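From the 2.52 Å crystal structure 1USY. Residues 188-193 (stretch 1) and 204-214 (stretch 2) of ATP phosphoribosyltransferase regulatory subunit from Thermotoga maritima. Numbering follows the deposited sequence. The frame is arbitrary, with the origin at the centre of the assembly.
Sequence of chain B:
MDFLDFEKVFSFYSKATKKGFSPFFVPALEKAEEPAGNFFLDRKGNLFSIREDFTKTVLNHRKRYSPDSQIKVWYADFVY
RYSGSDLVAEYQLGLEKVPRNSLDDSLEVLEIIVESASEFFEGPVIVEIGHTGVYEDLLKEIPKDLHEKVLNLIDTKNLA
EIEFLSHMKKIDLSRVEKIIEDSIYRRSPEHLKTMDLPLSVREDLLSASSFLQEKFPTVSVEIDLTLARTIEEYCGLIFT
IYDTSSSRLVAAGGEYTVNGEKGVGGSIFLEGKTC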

# COMPACT_ATOMS: atom_id res chain seq x y z
N SER B 188 39.33 11.72 -30.78
CA SER B 188 39.72 13.11 -30.93
C SER B 188 38.81 13.83 -31.95
O SER B 188 38.58 13.31 -33.05
CB SER B 188 41.18 13.14 -31.43
OG SER B 188 41.93 14.03 -30.64
N PRO B 189 38.33 15.05 -31.62
CA PRO B 189 37.43 15.80 -32.51
C PRO B 189 38.05 16.03 -33.88
O PRO B 189 37.35 16.22 -34.89
CB PRO B 189 37.26 17.14 -31.79
CG PRO B 189 37.56 16.86 -30.36
CD PRO B 189 38.62 15.78 -30.37
N GLU B 190 39.37 16.01 -33.92
CA GLU B 190 40.11 16.31 -35.12
C GLU B 190 39.70 15.32 -36.20
O GLU B 190 39.67 15.67 -37.38
CB GLU B 190 41.61 16.31 -34.82
CG GLU B 190 42.07 17.46 -33.88
CD GLU B 190 41.70 17.28 -32.39
OE1 GLU B 190 41.96 18.22 -31.57
OE2 GLU B 190 41.13 16.23 -32.00
N HIS B 191 39.29 14.11 -35.79
CA HIS B 191 38.93 13.04 -36.73
C HIS B 191 37.56 13.26 -37.34
O HIS B 191 37.17 12.53 -38.24
CB HIS B 191 38.92 11.66 -36.07
CG HIS B 191 40.27 11.17 -35.63
ND1 HIS B 191 40.72 11.33 -34.33
CD2 HIS B 191 41.23 10.48 -36.29
CE1 HIS B 191 41.92 10.78 -34.22
NE2 HIS B 191 42.25 10.26 -35.39
N LEU B 192 36.82 14.25 -36.82
CA LEU B 192 35.44 14.48 -37.30
C LEU B 192 35.31 14.72 -38.82
O LEU B 192 34.26 14.47 -39.38
CB LEU B 192 34.76 15.62 -36.54
CG LEU B 192 34.25 15.37 -35.14
CD1 LEU B 192 34.12 16.72 -34.43
CD2 LEU B 192 32.90 14.63 -35.17
N LYS B 193 36.37 15.19 -39.47
CA LYS B 193 36.37 15.37 -40.93
C LYS B 193 36.59 14.04 -41.71
O LYS B 193 36.05 13.84 -42.79
CB LYS B 193 37.41 16.40 -41.34
CG LYS B 193 37.03 17.81 -41.01
CD LYS B 193 37.71 18.77 -41.99
CE LYS B 193 36.70 19.48 -42.92
NZ LYS B 193 37.06 20.91 -43.21
N ASP B 204 27.19 20.19 -35.81
CA ASP B 204 26.90 20.14 -34.38
C ASP B 204 28.05 19.57 -33.55
O ASP B 204 28.47 20.20 -32.57
CB ASP B 204 25.62 19.36 -34.14
CG ASP B 204 24.40 20.20 -34.37
OD1 ASP B 204 23.27 19.66 -34.32
OD2 ASP B 204 24.49 21.42 -34.61
N LEU B 205 28.55 18.40 -33.92
CA LEU B 205 29.72 17.84 -33.24
C LEU B 205 30.94 18.81 -33.28
O LEU B 205 31.57 19.04 -32.26
CB LEU B 205 30.08 16.46 -33.82
CG LEU B 205 29.10 15.36 -33.44
CD1 LEU B 205 29.23 14.15 -34.34
CD2 LEU B 205 29.33 14.94 -32.01
N LEU B 206 31.21 19.40 -34.44
CA LEU B 206 32.37 20.26 -34.66
C LEU B 206 32.31 21.52 -33.82
O LEU B 206 33.32 22.01 -33.34
CB LEU B 206 32.46 20.67 -36.13
CG LEU B 206 33.29 19.93 -37.20
CD1 LEU B 206 33.25 20.71 -38.54
CD2 LEU B 206 34.74 19.73 -36.78
N SER B 207 31.11 22.06 -33.66
CA SER B 207 30.97 23.33 -32.95
C SER B 207 31.03 23.07 -31.43
O SER B 207 31.57 23.88 -30.67
CB SER B 207 29.69 24.04 -33.38
OG SER B 207 29.25 24.95 -32.37
N ALA B 208 30.48 21.93 -31.01
CA ALA B 208 30.55 21.53 -29.60
C ALA B 208 32.01 21.25 -29.20
O ALA B 208 32.56 21.92 -28.33
CB ALA B 208 29.62 20.30 -29.32
N SER B 209 32.64 20.27 -29.86
CA SER B 209 34.07 19.97 -29.69
C SER B 209 34.93 21.25 -29.60
O SER B 209 35.70 21.40 -28.64
CB SER B 209 34.57 19.17 -30.89
OG SER B 209 33.94 17.91 -30.92
N SER B 210 34.78 22.13 -30.58
CA SER B 210 35.51 23.40 -30.63
C SER B 210 35.25 24.23 -29.40
O SER B 210 36.17 24.62 -28.67
CB SER B 210 35.07 24.23 -31.84
OG SER B 210 35.92 23.97 -32.94
N PHE B 211 34.00 24.49 -29.18
CA PHE B 211 33.58 25.30 -28.06
C PHE B 211 34.23 24.79 -26.76
O PHE B 211 34.85 25.54 -26.01
CB PHE B 211 32.07 25.28 -27.91
CG PHE B 211 31.60 26.12 -26.72
CD1 PHE B 211 31.34 25.49 -25.51
CD2 PHE B 211 31.43 27.50 -26.86
CE1 PHE B 211 30.91 26.25 -24.41
CE2 PHE B 211 31.01 28.26 -25.76
CZ PHE B 211 30.75 27.63 -24.54
N LEU B 212 34.09 23.50 -26.51
CA LEU B 212 34.63 22.88 -25.28
C LEU B 212 36.18 22.92 -25.25
O LEU B 212 36.79 23.28 -24.24
CB LEU B 212 34.19 21.41 -25.18
CG LEU B 212 32.69 21.25 -24.91
CD1 LEU B 212 32.30 19.82 -24.54
CD2 LEU B 212 32.17 22.13 -23.76
N GLN B 213 36.79 22.57 -26.36
CA GLN B 213 38.27 22.53 -26.46
C GLN B 213 38.90 23.91 -26.19
O GLN B 213 39.88 24.03 -25.44
CB GLN B 213 38.71 22.08 -27.85
CG GLN B 213 39.31 20.67 -27.84
CD GLN B 213 39.58 20.12 -29.24
OE1 GLN B 213 39.31 20.80 -30.23
NE2 GLN B 213 40.10 18.92 -29.38
N GLU B 214 38.35 24.94 -26.79
CA GLU B 214 38.91 26.29 -26.59
C GLU B 214 38.79 26.79 -25.15
O GLU B 214 39.76 27.30 -24.57
CB GLU B 214 38.22 27.35 -27.41

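The only hydrogen bond between these two stretches joins one side chain that sets out away from the other stretch, Glu190, to one that sets out toward it, Gln213. The CA-to-CB bond of Glu190 points away from the helix, yet its carboxylate comes back, and Glu190 OE1 accepts a hydrogen bond from Gln213 NE2 at 3.0 Å, with an N-H...acceptor angle of 138°, well short of linear. Glu190 makes the return with chi1 in m and chi2 in p. Its other oxygen is engaged as well: Ser188 OG donates to Glu190 OE2 at 2.7 Å, so the carboxylate is held from both its own loop and the helix.

The backbone arrangement is a short 3-10 segment, Pro189 to His191, set against a continuous helix that runs through the whole of residues 204-214. The segment is tied by two backbone bonds, His191 N to Ser188 O (2.9 Å) and Leu192 N to Pro189 O (2.8 Å), and His191 ND1 adds a side-chain bond to Ser188 O at 3.2 Å. This tight turn directs Pro189 and Leu192, three residues apart, toward the helix, while His191 lies out of reach. On the helix, the residues that answer are Leu205, Leu206, Ser209 and Gln213, and the four-residue spacing of 205, 209 and 213 puts those three along one face.

The closest CA pairing, Pro189 CA with Ser209 CA at 6.1 Å, brings two compact side chains together. Pro189 CB rests 3.5 Å from Ser209 CB, a separation typical of close van der Waals packing. Ser209 OG donates to Leu205 O, one turn back, at 2.9 Å. With its polar need met inside the helix, the buried serine can face apolar neighbours, and Leu192 CD1 lies 3.7 Å from Ser209 OG. Pro189 also reaches the amide of Gln213, with Pro189 CG 3.4 Å from Gln213 NE2; the same nitrogen that bonds Glu190 thus packs against the proline ring.

Leu192 supplies the greasy end of the contact and has the largest area covered by the other stretch. Leu192 CA is 7.1 Å from Leu206 CA. Leu192 CD2 meets Leu205 CB at 3.6 Å, and Leu192 CD1 meets Leu206 CD2 at 3.9 Å. Leu206 starts sideways, but the end of its side chain comes nearer and closes the margin of this apolar patch.

The design logic is economical: 327 Å² of surface, summed over both sides, combines a leucine cluster, a close proline-serine approach and one polar link at the more exposed edge. Most of the covered area belongs to Pro189, Leu192, Leu205, Leu206 and Ser209, while the Glu190-Gln213 bond adds a directional tie.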